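Long-range contacts in SusD homolog (Bacteroides thetaiotaomicron VPI-5482, PDB 3IHV), which probably binds sugars at the outer membrane, as members of the SusD family do: residues A83-I88 against F129-R134; R133-V138 against P517-D522; N248-T253 against Q374-T379. One frame throughout, in Å; residues are numbered along the deposited sequence.

Contact 1 of 3, residues A83-I88 against F129-R134; sequences ALYTGI and FELVRR. With EDO (1,2-ethanediol), chain K.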
# COMPACT_ATOMS: atom_id res chain seq x y z
N ALA A 83 4.08 -14.44 -7.62
CA ALA A 83 3.97 -13.23 -8.43
C ALA A 83 5.16 -12.29 -8.21
O ALA A 83 5.71 -11.70 -9.16
CB ALA A 83 2.63 -12.48 -8.16
N LEU A 84 5.60 -12.15 -6.96
CA LEU A 84 6.76 -11.30 -6.67
C LEU A 84 7.97 -11.86 -7.38
O LEU A 84 8.74 -11.11 -8.01
CB LEU A 84 7.00 -11.21 -5.14
CG LEU A 84 5.96 -10.31 -4.43
CD1 LEU A 84 5.85 -10.54 -2.87
CD2 LEU A 84 6.25 -8.79 -4.75
N TYR A 85 8.18 -13.17 -7.27
CA TYR A 85 9.32 -13.79 -7.96
C TYR A 85 9.23 -13.69 -9.48
O TYR A 85 10.24 -13.60 -10.17
CB TYR A 85 9.58 -15.22 -7.44
CG TYR A 85 10.38 -15.18 -6.14
CD1 TYR A 85 11.73 -14.80 -6.16
CD2 TYR A 85 9.81 -15.46 -4.92
CE1 TYR A 85 12.47 -14.69 -4.99
CE2 TYR A 85 10.55 -15.36 -3.73
CZ TYR A 85 11.88 -15.00 -3.78
OH TYR A 85 12.63 -14.92 -2.64
N THR A 86 8.01 -13.66 -10.02
CA THR A 86 7.82 -13.45 -11.45
C THR A 86 8.26 -12.02 -11.81
O THR A 86 8.93 -11.80 -12.82
CB THR A 86 6.36 -13.71 -11.85
OG1 THR A 86 6.08 -15.12 -11.73
CG2 THR A 86 6.10 -13.28 -13.28
N GLY A 87 7.84 -11.06 -10.99
CA GLY A 87 8.25 -9.67 -11.19
C GLY A 87 9.75 -9.57 -11.21
O GLY A 87 10.33 -8.91 -12.09
N ILE A 88 10.39 -10.22 -10.24
CA ILE A 88 11.86 -10.26 -10.11
C ILE A 88 12.49 -10.89 -11.34
O ILE A 88 13.49 -10.35 -11.85
CB ILE A 88 12.26 -10.93 -8.79
CG1 ILE A 88 11.87 -10.01 -7.63
CG2 ILE A 88 13.78 -11.26 -8.72
CD1 ILE A 88 11.79 -10.65 -6.22
N PHE A 129 11.35 -5.69 -1.50
CA PHE A 129 10.91 -5.07 -0.26
C PHE A 129 9.66 -5.77 0.24
O PHE A 129 9.56 -6.06 1.42
CB PHE A 129 10.62 -3.57 -0.48
CG PHE A 129 10.18 -2.83 0.77
CD1 PHE A 129 10.82 -3.02 1.98
CD2 PHE A 129 9.18 -1.90 0.72
CE1 PHE A 129 10.45 -2.35 3.12
CE2 PHE A 129 8.81 -1.20 1.88
CZ PHE A 129 9.47 -1.42 3.06
N GLU A 130 8.68 -5.98 -0.64
CA GLU A 130 7.48 -6.71 -0.26
C GLU A 130 7.83 -8.10 0.25
O GLU A 130 7.29 -8.53 1.27
CB GLU A 130 6.45 -6.83 -1.40
CG GLU A 130 5.82 -5.51 -1.82
CD GLU A 130 4.71 -5.00 -0.88
OE1 GLU A 130 4.74 -5.31 0.33
OE2 GLU A 130 3.81 -4.25 -1.35
N LEU A 131 8.71 -8.79 -0.45
CA LEU A 131 9.10 -10.15 -0.03
C LEU A 131 9.73 -10.12 1.34
O LEU A 131 9.34 -10.88 2.24
CB LEU A 131 10.08 -10.81 -1.00
CG LEU A 131 9.54 -11.41 -2.29
CD1 LEU A 131 10.68 -11.81 -3.25
CD2 LEU A 131 8.63 -12.63 -1.94
N VAL A 132 10.71 -9.26 1.53
CA VAL A 132 11.40 -9.29 2.79
C VAL A 132 10.53 -8.84 3.98
O VAL A 132 10.62 -9.43 5.06
CB VAL A 132 12.74 -8.50 2.75
CG1 VAL A 132 12.52 -6.94 2.81
CG2 VAL A 132 13.66 -8.95 3.87
N ARG A 133 9.69 -7.82 3.79
CA ARG A 133 8.92 -7.34 4.92
C ARG A 133 7.77 -8.30 5.24
O ARG A 133 7.38 -8.43 6.41
CB ARG A 133 8.41 -5.89 4.75
CG ARG A 133 7.27 -5.71 3.76
CD ARG A 133 7.06 -4.24 3.53
NE ARG A 133 5.95 -3.96 2.65
CZ ARG A 133 5.23 -2.86 2.68
NH1 ARG A 133 5.44 -1.94 3.60
NH2 ARG A 133 4.25 -2.69 1.82
N ARG A 134 7.20 -8.96 4.23
CA ARG A 134 6.06 -9.84 4.46
C ARG A 134 6.41 -11.28 4.81
O ARG A 134 5.67 -11.93 5.56
CB ARG A 134 5.09 -9.80 3.25
CG ARG A 134 4.53 -8.41 3.02
CD ARG A 134 3.56 -8.33 1.85
NE ARG A 134 2.97 -7.02 1.78
CZ ARG A 134 1.90 -6.62 2.48
NH1 ARG A 134 1.23 -7.42 3.31
NH2 ARG A 134 1.49 -5.36 2.33
C1 EDO K . 9.89 -17.84 -12.39
O1 EDO K . 9.62 -17.02 -11.25
C2 EDO K . 9.40 -17.14 -13.64
O2 EDO K . 8.03 -16.75 -13.50
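E130, whose CB lies 3.9 Å from CD2 of L84, offers a single carboxylate oxygen to two arginines. Helices 75-101 and 107-135 form an antiparallel helical hairpin here, in a family grouped with the tetratricopeptide-repeat clan; the short segments run at 146° with their axes 10.5 Å apart. OE1 of E130 takes NE of R133 at 2.9 Å and NH2 of R133 at 3.1 Å, a side-on, two-nitrogen grip on one atom. NE of R134 completes the network, 2.9 Å from the same E130 OE1. All three nitrogens approach from above the carboxylate plane, while the oxygen lies in or close to both guanidinium planes. A bend at chi2 (-78°) puts CD of E130 off the line toward L84, and OE2 bonds to OH of Y37. An alanine here would keep the CB contact but not the carboxylate, and R133 would probably turn more freely while R134, still bonded to N46, and Y37 lose a partner.

L131 carries the apolar half. Its CD2 lies 3.6 Å from CD1 of L84, the two side chains passing in opposite senses. The OH of Y85 bonds to O of V139, and one face of its ring receives CD1 of L131, 3.7 Å from the ring centroid and 23° off the normal. The same methyl meets CD1 of I88 tip to tip at 3.4 Å, close for two methyl groups.

Contact 2 of 3, residues R133-V138 against P517-D522; sequences RRFGNV and PIPQRD. With EDO (1,2-ethanediol), chain J; EDO (1,2-ethanediol), chain I.
F135 and I518 supply most of the buried surface, F135 meeting one backbone oxygen across the contact and I518 two, and P517 comes next. The F135 ring turns its rim to the carbonyl of P517: CE1 lies 3.3 Å from O of P517, CD1 is equally near, and the oxygen sits close to the ring plane. This edge-on placement sets weakly positive ring hydrogens against a carbonyl oxygen. CG of F135 is anti to its own carbonyl carbon (chi1 -65°), and the ring beyond it reaches the other segment although the CB bond does not point there. CD of P519 is a looser neighbour, 4.2 Å from CE1 of F135, the two side chains crossing at about a right angle. W81 of helix 75-101 meets the F135 ring edge-to-face and also touches P519.

I518 answers with one methyl. Its CD1 is 3.4 Å from O of N137 and 3.8 Å from O of F135, so the apolar tip rests against two carbonyl oxygens that have polar partners of their own. O of N137 accepts from NE2 of Q156, and O of F135 from ND2 of N532. The F135 oxygen also accepts N of N137 at 2.8 Å. That bond spans G136, whose phi of 77° and psi of -53° are those of a classic gamma turn.

Helix 107-135 stops at F135, G136 turns the chain away, and this C-terminal end packs against P517-P519, the extended loop that leads into helix 520-525, with P519 at the N-cap position. The contact joins N-terminal and C-terminal parts of the mainly helical SusD fold.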
# COMPACT_ATOMS: atom_id res chain seq x y z
N ARG A 133 9.69 -7.82 3.79
CA ARG A 133 8.92 -7.34 4.92
C ARG A 133 7.77 -8.30 5.24
O ARG A 133 7.38 -8.43 6.41
CB ARG A 133 8.41 -5.89 4.75
CG ARG A 133 7.27 -5.71 3.76
CD ARG A 133 7.06 -4.24 3.53
NE ARG A 133 5.95 -3.96 2.65
CZ ARG A 133 5.23 -2.86 2.68
NH1 ARG A 133 5.44 -1.94 3.60
NH2 ARG A 133 4.25 -2.69 1.82
N ARG A 134 7.20 -8.96 4.23
CA ARG A 134 6.06 -9.84 4.46
C ARG A 134 6.41 -11.28 4.81
O ARG A 134 5.67 -11.93 5.56
CB ARG A 134 5.09 -9.80 3.25
CG ARG A 134 4.53 -8.41 3.02
CD ARG A 134 3.56 -8.33 1.85
NE ARG A 134 2.97 -7.02 1.78
CZ ARG A 134 1.90 -6.62 2.48
NH1 ARG A 134 1.23 -7.42 3.31
NH2 ARG A 134 1.49 -5.36 2.33
N PHE A 135 7.53 -11.77 4.26
CA PHE A 135 7.97 -13.14 4.43
C PHE A 135 9.22 -13.30 5.26
O PHE A 135 9.54 -14.42 5.63
CB PHE A 135 8.12 -13.82 3.08
CG PHE A 135 6.82 -13.98 2.30
CD1 PHE A 135 5.99 -15.08 2.54
CD2 PHE A 135 6.44 -13.06 1.35
CE1 PHE A 135 4.80 -15.27 1.82
CE2 PHE A 135 5.25 -13.25 0.63
CZ PHE A 135 4.44 -14.35 0.87
N GLY A 136 9.97 -12.23 5.44
CA GLY A 136 11.13 -12.27 6.35
C GLY A 136 12.41 -12.93 5.90
O GLY A 136 13.48 -12.35 6.01
N ASN A 137 12.30 -14.17 5.45
CA ASN A 137 13.43 -15.03 5.10
C ASN A 137 13.23 -15.55 3.69
O ASN A 137 12.58 -16.58 3.48
CB ASN A 137 13.42 -16.14 6.13
CG ASN A 137 13.63 -15.60 7.51
OD1 ASN A 137 14.73 -15.17 7.82
ND2 ASN A 137 12.56 -15.53 8.33
N VAL A 138 13.84 -14.84 2.74
CA VAL A 138 13.54 -15.07 1.35
C VAL A 138 14.83 -15.34 0.55
O VAL A 138 15.96 -15.14 1.05
CB VAL A 138 12.72 -13.89 0.78
CG1 VAL A 138 11.36 -13.66 1.62
CG2 VAL A 138 13.59 -12.63 0.61
N PRO A 517 3.69 -17.09 6.37
CA PRO A 517 4.52 -18.27 6.27
C PRO A 517 5.18 -18.34 4.90
O PRO A 517 4.67 -17.78 3.93
CB PRO A 517 3.50 -19.42 6.35
CG PRO A 517 2.21 -18.82 5.72
CD PRO A 517 2.26 -17.38 6.18
N ILE A 518 6.28 -19.08 4.82
CA ILE A 518 6.88 -19.40 3.54
C ILE A 518 5.84 -20.38 2.97
O ILE A 518 5.40 -21.26 3.69
CB ILE A 518 8.21 -20.11 3.71
CG1 ILE A 518 9.19 -19.25 4.53
CG2 ILE A 518 8.77 -20.48 2.33
CD1 ILE A 518 9.44 -17.83 4.03
N PRO A 519 5.39 -20.20 1.72
CA PRO A 519 4.34 -21.12 1.24
C PRO A 519 4.72 -22.59 1.35
O PRO A 519 5.86 -22.99 1.07
CB PRO A 519 4.13 -20.70 -0.22
CG PRO A 519 4.62 -19.29 -0.30
CD PRO A 519 5.74 -19.19 0.72
N GLN A 520 3.76 -23.40 1.76
CA GLN A 520 4.05 -24.81 1.95
C GLN A 520 4.56 -25.47 0.68
O GLN A 520 5.44 -26.31 0.74
CB GLN A 520 2.80 -25.55 2.42
CG GLN A 520 3.10 -26.97 2.89
CD GLN A 520 4.03 -26.98 4.09
OE1 GLN A 520 3.82 -26.24 5.05
NE2 GLN A 520 5.07 -27.83 4.04
N ARG A 521 4.00 -25.10 -0.47
CA ARG A 521 4.45 -25.66 -1.74
C ARG A 521 5.94 -25.46 -1.92
O ARG A 521 6.63 -26.36 -2.36
CB ARG A 521 3.73 -25.01 -2.92
CG ARG A 521 4.22 -25.55 -4.30
CD ARG A 521 3.79 -24.65 -5.49
NE ARG A 521 4.59 -24.91 -6.71
CZ ARG A 521 5.68 -24.24 -7.12
NH1 ARG A 521 6.20 -23.21 -6.43
NH2 ARG A 521 6.27 -24.60 -8.25
N ASP A 522 6.43 -24.26 -1.59
CA ASP A 522 7.85 -23.96 -1.71
C ASP A 522 8.70 -24.62 -0.65
O ASP A 522 9.79 -25.11 -0.94
CB ASP A 522 8.06 -22.44 -1.78
CG ASP A 522 7.29 -21.83 -2.94
OD1 ASP A 522 7.82 -21.84 -4.06
OD2 ASP A 522 6.11 -21.49 -2.79
C1 EDO J . 10.42 -23.74 -5.57
O1 EDO J . 10.21 -22.47 -4.92
C2 EDO J . 10.16 -23.62 -7.05
O2 EDO J . 10.85 -22.48 -7.55
C1 EDO I . 11.76 -19.59 -5.51
O1 EDO I . 10.63 -19.22 -6.27
C2 EDO I . 11.52 -19.27 -4.07
O2 EDO I . 10.88 -20.38 -3.42

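Contact 3 of 3, residues N248-T253 against Q374-T379; sequences NTCNGT and QKYVTT
Two helix C-termini, those of 242-250 and 373-376, are joined here by a side-chain amide bridge from N251. Its ND2 donates to O of Y376 at 2.8 Å and 177°; the oxygen lies in the amide plane of N251, whereas the donor stands well above the Y376 carbonyl plane. Its OD1 receives N of T378 at 3.1 Å and 172°, in plane and on a lone pair. OG1 of T378 adds a longer bond to the same OD1, 3.3 Å, from above that plane. A water 2.6 Å from OD1 of N251 also donates to it and bonds to OG1 of T379. With donor and acceptor both engaged, the amide's rotation is fixed; ND2 bonds to O of K247 as well.

Beside this bridge, CB of C250 packs 3.7 Å from CB of Y376. SG of C250 lies obliquely to the Y376 ring, 5.0 Å from its centroid, and CG2 of V377 is 3.4 Å from O of C250.

Y376 also touches E243, W246 and K247 of helix 242-250. Next to C250, T249 bonds to E262 on strand 259-263 and, through its backbone, to the sodium-site residue N391, beside the paired strand 392-396.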
# COMPACT_ATOMS: atom_id res chain seq x y z
N ASN A 248 -8.67 12.08 -8.24
CA ASN A 248 -7.65 11.71 -9.22
C ASN A 248 -7.49 10.21 -9.40
O ASN A 248 -7.53 9.70 -10.53
CB ASN A 248 -6.28 12.29 -8.83
CG ASN A 248 -6.18 13.79 -9.00
OD1 ASN A 248 -7.06 14.44 -9.58
ND2 ASN A 248 -5.05 14.34 -8.55
N THR A 249 -7.31 9.50 -8.30
CA THR A 249 -7.03 8.07 -8.38
C THR A 249 -8.23 7.25 -8.92
O THR A 249 -8.03 6.22 -9.55
CB THR A 249 -6.51 7.53 -7.03
OG1 THR A 249 -5.66 6.39 -7.26
CG2 THR A 249 -7.67 7.19 -6.08
N CYS A 250 -9.45 7.76 -8.71
CA CYS A 250 -10.66 7.09 -9.21
C CYS A 250 -10.94 7.44 -10.66
O CYS A 250 -11.81 6.82 -11.26
CB CYS A 250 -11.90 7.48 -8.38
SG CYS A 250 -11.87 6.79 -6.71
N ASN A 251 -10.26 8.45 -11.21
CA ASN A 251 -10.47 8.83 -12.60
C ASN A 251 -9.27 8.75 -13.51
O ASN A 251 -9.25 9.40 -14.57
CB ASN A 251 -11.06 10.22 -12.63
CG ASN A 251 -12.47 10.21 -12.20
OD1 ASN A 251 -13.35 9.75 -12.94
ND2 ASN A 251 -12.71 10.66 -10.98
N GLY A 252 -8.26 7.97 -13.12
CA GLY A 252 -7.10 7.76 -13.96
C GLY A 252 -6.34 9.03 -14.27
O GLY A 252 -5.84 9.18 -15.37
N THR A 253 -6.32 9.94 -13.31
CA THR A 253 -5.65 11.23 -13.47
C THR A 253 -4.31 11.18 -12.76
O THR A 253 -4.24 11.08 -11.52
CB THR A 253 -6.46 12.35 -12.90
OG1 THR A 253 -7.69 12.40 -13.61
CG2 THR A 253 -5.76 13.72 -13.09
N GLN A 374 -19.27 5.66 -6.91
CA GLN A 374 -20.47 6.42 -7.19
C GLN A 374 -20.20 7.92 -7.00
O GLN A 374 -20.63 8.73 -7.79
CB GLN A 374 -21.58 5.97 -6.26
CG GLN A 374 -22.85 6.76 -6.34
CD GLN A 374 -23.63 6.54 -7.63
OE1 GLN A 374 -23.59 5.46 -8.25
NE2 GLN A 374 -24.40 7.54 -7.99
N LYS A 375 -19.47 8.25 -5.94
CA LYS A 375 -19.10 9.63 -5.68
C LYS A 375 -18.09 10.22 -6.68
O LYS A 375 -18.26 11.35 -7.13
CB LYS A 375 -18.45 9.74 -4.28
CG LYS A 375 -18.12 11.19 -3.90
CD LYS A 375 -17.45 11.30 -2.53
CE LYS A 375 -17.30 12.76 -2.12
NZ LYS A 375 -16.41 12.87 -0.93
N TYR A 376 -17.04 9.48 -7.00
CA TYR A 376 -15.93 10.04 -7.78
C TYR A 376 -15.86 9.81 -9.30
O TYR A 376 -15.35 10.67 -10.00
CB TYR A 376 -14.61 9.62 -7.15
CG TYR A 376 -14.36 10.21 -5.78
CD1 TYR A 376 -14.33 11.59 -5.59
CD2 TYR A 376 -14.08 9.42 -4.70
CE1 TYR A 376 -14.08 12.14 -4.36
CE2 TYR A 376 -13.83 9.96 -3.46
CZ TYR A 376 -13.82 11.31 -3.29
OH TYR A 376 -13.58 11.86 -2.05
N VAL A 377 -16.32 8.67 -9.79
CA VAL A 377 -16.09 8.34 -11.19
C VAL A 377 -17.00 9.13 -12.10
O VAL A 377 -18.21 9.05 -11.98
CB VAL A 377 -16.16 6.83 -11.41
CG1 VAL A 377 -15.97 6.49 -12.89
CG2 VAL A 377 -15.07 6.19 -10.62
N THR A 378 -16.41 9.94 -12.98
CA THR A 378 -17.18 10.84 -13.85
C THR A 378 -17.57 10.21 -15.18
O THR A 378 -18.39 10.79 -15.94
CB THR A 378 -16.38 12.11 -14.15
OG1 THR A 378 -15.16 11.75 -14.81
CG2 THR A 378 -16.05 12.85 -12.88
N THR A 379 -16.98 9.06 -15.50
CA THR A 379 -17.20 8.44 -16.79
C THR A 379 -17.77 7.04 -16.74
O THR A 379 -17.63 6.32 -15.76
CB THR A 379 -15.93 8.40 -17.56
OG1 THR A 379 -14.96 7.63 -16.83
CG2 THR A 379 -15.42 9.83 -17.76
O HOH W 1 -13.08 8.35 -15.07

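In the fold
Contacts 1 and 2 are buried neighbours, their centres 10 Å apart; they share R133 and R134 on helix 107-135, and Y85 touches V138 between them. Contact 1 pairs this helix with its sequence neighbour by methyl and ring packing, with an ion network at one side. Contact 2 takes the helix's end to the C-terminal region, 379 residues on, by setting apolar groups against backbone oxygens. Contact 3 lies on the other side of the chain's centre, about 36 Å from contact 2 centre to centre. Partly buried, with exposed threonines, it alone has direct hydrogen bonds between its segments, and an ordered water joins them.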